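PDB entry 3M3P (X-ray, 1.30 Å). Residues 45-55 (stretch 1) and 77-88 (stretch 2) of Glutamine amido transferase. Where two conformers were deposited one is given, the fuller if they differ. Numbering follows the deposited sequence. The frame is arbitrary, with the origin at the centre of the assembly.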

ATOM      1  N   GLU A  45       9.812  19.921   2.583  1.00  6.26           N
ATOM      2  CA  GLU A  45       8.482  20.416   2.917  1.00  6.74           C
ATOM      3  C   GLU A  45       7.418  19.487   2.335  1.00  6.58           C
ATOM      4  O   GLU A  45       7.154  19.506   1.135  1.00  7.12           O
ATOM      5  N   ILE A  46       6.755  18.777   3.206  1.00  6.43           N
ATOM      6  CA  ILE A  46       5.654  17.889   2.833  1.00  6.72           C
ATOM      7  C   ILE A  46       4.533  18.638   2.082  1.00  5.94           C
ATOM      8  O   ILE A  46       3.845  18.074   1.223  1.00  7.49           O
ATOM      9  N   ARG A  47       4.323  19.906   2.405  1.00  5.94           N
ATOM     10  CA  ARG A  47       3.263  20.683   1.797  1.00  7.67           C
ATOM     11  C   ARG A  47       3.526  20.956   0.285  1.00  7.93           C
ATOM     12  O   ARG A  47       2.656  21.505  -0.395  1.00  9.32           O
ATOM     13  N   ASP A  48       4.701  20.582  -0.226  1.00  7.06           N
ATOM     14  CA  ASP A  48       4.973  20.610  -1.647  1.00  7.54           C
ATOM     15  C   ASP A  48       4.184  19.536  -2.385  1.00  8.06           C
ATOM     16  O   ASP A  48       4.139  19.603  -3.611  1.00  8.16           O
ATOM     17  N   CYS A  49       3.533  18.621  -1.676  1.00  7.88           N
ATOM     18  CA  CYS A  49       2.728  17.585  -2.360  0.50  7.04           C
ATOM     19  C   CYS A  49       1.281  17.651  -1.886  1.00  7.81           C
ATOM     20  O   CYS A  49       0.974  18.153  -0.790  1.00  9.70           O
ATOM     21  N   SER A  50       0.361  17.196  -2.735  1.00  6.11           N
ATOM     22  CA  SER A  50      -1.041  17.185  -2.380  1.00  6.48           C
ATOM     23  C   SER A  50      -1.400  15.947  -1.507  1.00  6.32           C
ATOM     24  O   SER A  50      -2.425  15.939  -0.797  1.00  6.21           O
ATOM     25  N   GLY A  51      -0.574  14.906  -1.623  1.00  5.58           N
ATOM     26  CA  GLY A  51      -0.765  13.639  -0.910  1.00  5.48           C
ATOM     27  C   GLY A  51       0.515  12.809  -1.081  1.00  5.77           C
ATOM     28  O   GLY A  51       1.306  13.133  -1.946  1.00  6.64           O
ATOM     29  N   LEU A  52       0.732  11.826  -0.214  1.00  6.02           N
ATOM     30  CA  LEU A  52       1.924  11.022  -0.168  1.00  5.78           C
ATOM     31  C   LEU A  52       1.508   9.571  -0.306  1.00  6.01           C
ATOM     32  O   LEU A  52       0.714   9.088   0.489  1.00  5.98           O
ATOM     33  N   ALA A  53       1.996   8.858  -1.293  1.00  6.19           N
ATOM     34  CA  ALA A  53       1.705   7.449  -1.509  1.00  5.72           C
ATOM     35  C   ALA A  53       3.027   6.705  -1.407  1.00  6.87           C
ATOM     36  O   ALA A  53       4.090   7.229  -1.840  1.00  7.61           O
HETATM   37  N   MSE A  54       3.022   5.498  -0.834  1.00  6.00           N
HETATM   38  CA  MSE A  54       4.249   4.668  -0.749  1.00  6.31           C
HETATM   39  C   MSE A  54       3.915   3.282  -1.201  1.00  6.32           C
HETATM   40  O   MSE A  54       2.879   2.735  -0.827  1.00  6.48           O
HETATM   41  N   MSE A  55       4.740   2.713  -2.059  1.00  6.79           N
HETATM   42  CA  MSE A  55       4.606   1.368  -2.581  1.00  6.43           C
HETATM   43  C   MSE A  55       5.309   0.365  -1.701  1.00  6.41           C
HETATM   44  O   MSE A  55       5.745   0.686  -0.582  1.00  6.66           O
ATOM     45  N   ASP A  77       5.225  14.432   9.404  1.00  6.22           N
ATOM     46  CA  ASP A  77       4.856  15.783   8.995  1.00  6.61           C
ATOM     47  C   ASP A  77       3.544  15.772   8.152  1.00  6.89           C
ATOM     48  O   ASP A  77       2.711  16.662   8.294  1.00  7.29           O
ATOM     49  N   ALA A  78       3.396  14.776   7.267  1.00  6.60           N
ATOM     50  CA  ALA A  78       2.178  14.669   6.469  1.00  7.07           C
ATOM     51  C   ALA A  78       0.973  14.544   7.419  1.00  6.91           C
ATOM     52  O   ALA A  78      -0.040  15.231   7.254  1.00  6.83           O
ATOM     53  N   VAL A  79       1.042  13.647   8.378  1.00  8.02           N
ATOM     54  CA  VAL A  79      -0.081  13.460   9.310  1.00  7.98           C
ATOM     55  C   VAL A  79      -0.345  14.735  10.089  1.00  8.12           C
ATOM     56  O   VAL A  79      -1.491  15.185  10.205  1.00  7.73           O
ATOM     57  N   ALA A  80       0.702  15.397  10.578  1.00  7.27           N
ATOM     58  CA  ALA A  80       0.526  16.681  11.286  1.00  7.84           C
ATOM     59  C   ALA A  80      -0.094  17.764  10.410  1.00  8.71           C
ATOM     60  O   ALA A  80      -0.882  18.599  10.909  1.00  9.58           O
ATOM     61  N   GLN A  81       0.257  17.801   9.131  1.00  7.33           N
ATOM     62  CA  GLN A  81      -0.157  18.836   8.204  1.00  7.87           C
ATOM     63  C   GLN A  81      -1.437  18.479   7.441  1.00  7.67           C
ATOM     64  O   GLN A  81      -1.859  19.218   6.548  1.00  9.82           O
ATOM     65  N   ARG A  82      -2.008  17.311   7.741  1.00  7.55           N
ATOM     66  CA  ARG A  82      -3.189  16.820   7.027  1.00  8.12           C
ATOM     67  C   ARG A  82      -2.971  16.623   5.547  1.00  8.33           C
ATOM     68  O   ARG A  82      -3.884  16.868   4.724  1.00  8.69           O
ATOM     69  N   VAL A  83      -1.768  16.212   5.155  1.00  5.78           N
ATOM     70  CA  VAL A  83      -1.479  15.774   3.792  1.00  6.52           C
ATOM     71  C   VAL A  83      -1.735  14.245   3.841  1.00  5.96           C
ATOM     72  O   VAL A  83      -1.074  13.523   4.595  1.00  6.26           O
ATOM     73  N   PRO A  84      -2.758  13.765   3.100  1.00  5.26           N
ATOM     74  CA  PRO A  84      -3.097  12.359   3.223  1.00  5.58           C
ATOM     75  C   PRO A  84      -1.973  11.432   2.787  1.00  5.76           C
ATOM     76  O   PRO A  84      -1.244  11.713   1.834  1.00  5.61           O
ATOM     77  N   VAL A  85      -1.898  10.282   3.452  1.00  5.42           N
ATOM     78  CA  VAL A  85      -0.927   9.233   3.171  1.00  5.13           C
ATOM     79  C   VAL A  85      -1.635   7.956   2.825  1.00  5.61           C
ATOM     80  O   VAL A  85      -2.596   7.554   3.500  1.00  5.80           O
ATOM     81  N   ILE A  86      -1.151   7.262   1.801  1.00  5.47           N
ATOM     82  CA  ILE A  86      -1.615   5.906   1.470  1.00  5.17           C
ATOM     83  C   ILE A  86      -0.405   5.005   1.355  1.00  6.83           C
ATOM     84  O   ILE A  86       0.575   5.349   0.684  1.00  6.10           O
ATOM     85  N   GLY A  87      -0.421   3.824   2.006  1.00  6.94           N
ATOM     86  CA  GLY A  87       0.719   2.920   1.975  1.00  7.73           C
ATOM     87  C   GLY A  87       0.331   1.532   1.579  1.00  7.04           C
ATOM     88  O   GLY A  87      -0.677   0.980   2.088  1.00  7.56           O
ATOM     89  N   HIS A  88       1.108   0.971   0.667  1.00  6.72           N
ATOM     90  CA  HIS A  88       0.886  -0.342   0.095  1.00  7.81           C
ATOM     91  C   HIS A  88       2.041  -1.277   0.580  1.00  8.03           C
ATOM     92  O   HIS A  88       3.178  -1.032   0.228  1.00  7.34           O
TER

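Stretch 1 begins at the surface, where Glu-45 (chi1 t, chi2 p) turns its carboxylate back onto its own chain: the backbone N of Arg-47 donates to Glu-45 OE1 at 2.9 Å. Ile-46 points toward stretch 2 and is buried there. With chi1 t and chi2 p, its CG1 lies 3.7 Å from Ala-78 CB and 4.1 Å from Val-83 CG1, while its CG2 reaches Asp-77 CB (3.9 Å) and Gln-81 CG (4.0 Å). One water ties its backbone to the helix, accepting from Ile-46 N (2.9 Å) and donating to Asp-77 OD2 (2.8 Å). Arg-47 (chi1 m) starts sideways, but its end approaches Gln-81 (m, m), and a weak hydrogen bond runs from Arg-47 NH1 to Gln-81 OE1 at 3.5 Å.

Cys-49 (p) places SG 3.9 Å from Val-83 CG1. Val-83 (t), pointing toward stretch 1, thus packs against both Ile-46 and Cys-49, and its CG1 also comes within 3.7 Å of Gly-51 CA. Ser-50 points away, its hydroxyl satisfied elsewhere in the structure.

From Leu-52 the strands run parallel, and side chains alternate between the faces of the sheet. Leu-52 (t, p) shares one face with Val-85 (t), CD2 to CG2 4.3 Å. On the other face, Ala-53 CB meets Ile-86 CG2 at 3.5 Å. Met-54, a selenomethionine (m, t, m), returns to the Leu-52 face; its bridge partner, Gly-87, has no side chain, and its CE instead contacts Val-85 CG1 at 3.6 Å.

His-88 (m) closes the contact. Both its backbone N (2.9 Å) and its ND1 (3.1 Å) donate to Met-54 O, anchoring the ring by its edge. Selenomethionine Met-55 (m, m, m) starts away but curls back, setting CE over one ring face, 3.7 Å from the His-88 ring centroid.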

ATOM      1  CB  GLU A  45       8.345  21.823   2.381  1.00  5.58           C
ATOM      2  CG  GLU A  45       6.954  22.511   2.390  1.00  5.94           C
ATOM      3  CD  GLU A  45       6.326  22.547   3.779  1.00  6.98           C
ATOM      4  OE1 GLU A  45       5.888  21.500   4.281  1.00  6.95           O
ATOM      5  OE2 GLU A  45       6.232  23.670   4.352  1.00  8.63           O
ATOM      6  CB  ILE A  46       5.084  17.152   4.055  1.00  6.83           C
ATOM      7  CG1 ILE A  46       4.104  16.030   3.619  1.00  9.42           C
ATOM      8  CG2 ILE A  46       4.389  18.114   5.039  1.00  7.39           C
ATOM      9  CD1 ILE A  46       4.669  14.883   2.700  1.00  9.08           C
ATOM     10  CB  ARG A  47       3.007  21.976   2.530  1.00  8.59           C
ATOM     11  CG  ARG A  47       2.617  21.807   4.005  1.00 12.01           C
ATOM     12  CD  ARG A  47       1.155  21.742   4.152  1.00 19.04           C
ATOM     13  NE  ARG A  47       0.555  22.911   3.516  1.00 19.07           N
ATOM     14  CZ  ARG A  47       0.535  24.143   4.013  1.00 22.87           C
ATOM     15  NH1 ARG A  47       0.977  24.407   5.245  1.00 22.34           N
ATOM     16  NH2 ARG A  47       0.015  25.123   3.255  1.00 23.92           N
ATOM     17  CB  ASP A  48       6.494  20.391  -1.929  1.00  9.04           C
ATOM     18  CG  ASP A  48       7.404  21.570  -1.531  1.00  9.48           C
ATOM     19  OD1 ASP A  48       6.945  22.587  -1.016  1.00 10.64           O
ATOM     20  OD2 ASP A  48       8.602  21.389  -1.840  1.00 13.94           O
ATOM     21  CB  CYS A  49       3.334  16.191  -2.237  0.50  7.43           C
ATOM     22  SG  CYS A  49       3.063  15.374  -0.643  0.50  5.76           S
ATOM     23  CB  SER A  50      -1.930  17.207  -3.617  1.00  8.25           C
ATOM     24  OG  SER A  50      -1.643  16.117  -4.474  1.00  7.84           O
ATOM     25  CB  LEU A  52       2.650  11.247   1.126  1.00  5.95           C
ATOM     26  CG  LEU A  52       3.860  10.365   1.382  1.00  6.78           C
ATOM     27  CD1 LEU A  52       4.961  10.764   0.364  1.00 12.69           C
ATOM     28  CD2 LEU A  52       4.425  10.593   2.783  1.00  7.91           C
ATOM     29  CB  ALA A  53       1.083   7.218  -2.857  1.00  5.97           C
HETATM   30  CB  MSE A  54       4.741   4.630   0.707  1.00  5.80           C
HETATM   31  CG  MSE A  54       5.152   6.026   1.247  1.00  6.81           C
HETATM   32 SE   MSE A  54       5.843   5.998   3.033  1.00 12.60          SE
HETATM   33  CE  MSE A  54       4.095   5.867   3.962  1.00  6.88           C
HETATM   34  CB  MSE A  55       5.078   1.328  -4.040  1.00  7.20           C
HETATM   35  CG  MSE A  55       4.602   2.515  -4.898  1.00  8.75           C
HETATM   36 SE   MSE A  55       2.645   2.914  -4.847  1.00 13.27          SE
HETATM   37  CE  MSE A  55       1.950   1.127  -5.292  1.00  9.58           C
ATOM     38  CB  ASP A  77       5.965  16.437   8.182  1.00  6.03           C
ATOM     39  CG  ASP A  77       7.189  16.829   8.947  1.00  8.86           C
ATOM     40  OD1 ASP A  77       7.194  16.780  10.207  1.00 11.56           O
ATOM     41  OD2 ASP A  77       8.153  17.244   8.220  1.00  8.63           O
ATOM     42  CB  ALA A  78       2.247  13.462   5.556  1.00  7.81           C
ATOM     43  CB  VAL A  79       0.131  12.195  10.187  1.00  8.18           C
ATOM     44  CG1 VAL A  79      -0.975  12.037  11.255  1.00  9.80           C
ATOM     45  CG2 VAL A  79       0.210  10.950   9.324  1.00  9.18           C
ATOM     46  CB  ALA A  80       1.875  17.145  11.846  1.00  7.56           C
ATOM     47  CB  GLN A  81       0.989  19.182   7.221  1.00  8.76           C
ATOM     48  CG  GLN A  81       2.163  19.852   7.886  1.00  9.70           C
ATOM     49  CD  GLN A  81       1.743  21.200   8.474  1.00 11.26           C
ATOM     50  OE1 GLN A  81       1.157  22.006   7.743  1.00 13.79           O
ATOM     51  NE2 GLN A  81       2.058  21.434   9.765  1.00 16.18           N
ATOM     52  CB  ARG A  82      -4.433  17.714   7.296  1.00 10.29           C
ATOM     53  CG  ARG A  82      -4.774  17.687   8.797  1.00 14.23           C
ATOM     54  CD  ARG A  82      -6.064  18.403   9.181  1.00 23.27           C
ATOM     55  NE  ARG A  82      -7.172  17.704   8.551  1.00 32.86           N
ATOM     56  CZ  ARG A  82      -7.673  16.528   8.954  1.00 38.11           C
ATOM     57  NH1 ARG A  82      -7.215  15.915  10.067  1.00 40.27           N
ATOM     58  NH2 ARG A  82      -8.671  15.975   8.244  1.00 41.39           N
ATOM     59  CB  VAL A  83      -0.016  16.076   3.420  1.00  6.06           C
ATOM     60  CG1 VAL A  83       0.349  15.439   2.093  1.00  8.18           C
ATOM     61  CG2 VAL A  83       0.193  17.598   3.388  1.00  7.39           C
ATOM     62  CB  PRO A  84      -4.300  12.205   2.308  1.00  6.09           C
ATOM     63  CG  PRO A  84      -4.098  13.232   1.244  1.00  7.09           C
ATOM     64  CD  PRO A  84      -3.491  14.386   1.967  1.00  6.44           C
ATOM     65  CB  VAL A  85       0.052   9.012   4.382  1.00  5.03           C
ATOM     66  CG1 VAL A  85       1.158   7.999   4.005  1.00  6.72           C
ATOM     67  CG2 VAL A  85       0.674  10.345   4.862  1.00  5.88           C
ATOM     68  CB  ILE A  86      -2.550   5.872   0.207  1.00  5.14           C
ATOM     69  CG1 ILE A  86      -3.055   4.442  -0.019  1.00  6.21           C
ATOM     70  CG2 ILE A  86      -1.842   6.433  -1.034  1.00  6.83           C
ATOM     71  CD1 ILE A  86      -4.273   4.314  -0.977  1.00  8.26           C
ATOM     72  CB  HIS A  88       0.966  -0.292  -1.468  1.00  7.79           C
ATOM     73  CG  HIS A  88       0.008   0.655  -2.168  1.00  8.59           C
ATOM     74  ND1 HIS A  88       0.208   2.020  -2.253  1.00  9.23           N
ATOM     75  CD2 HIS A  88      -1.140   0.404  -2.848  1.00  8.40           C
ATOM     76  CE1 HIS A  88      -0.765   2.545  -2.998  1.00  9.29           C
ATOM     77  NE2 HIS A  88      -1.592   1.581  -3.365  1.00  8.92           N
TER
HETATM   78  O   HOH W   1       7.870  18.727   5.861  1.00  8.62           O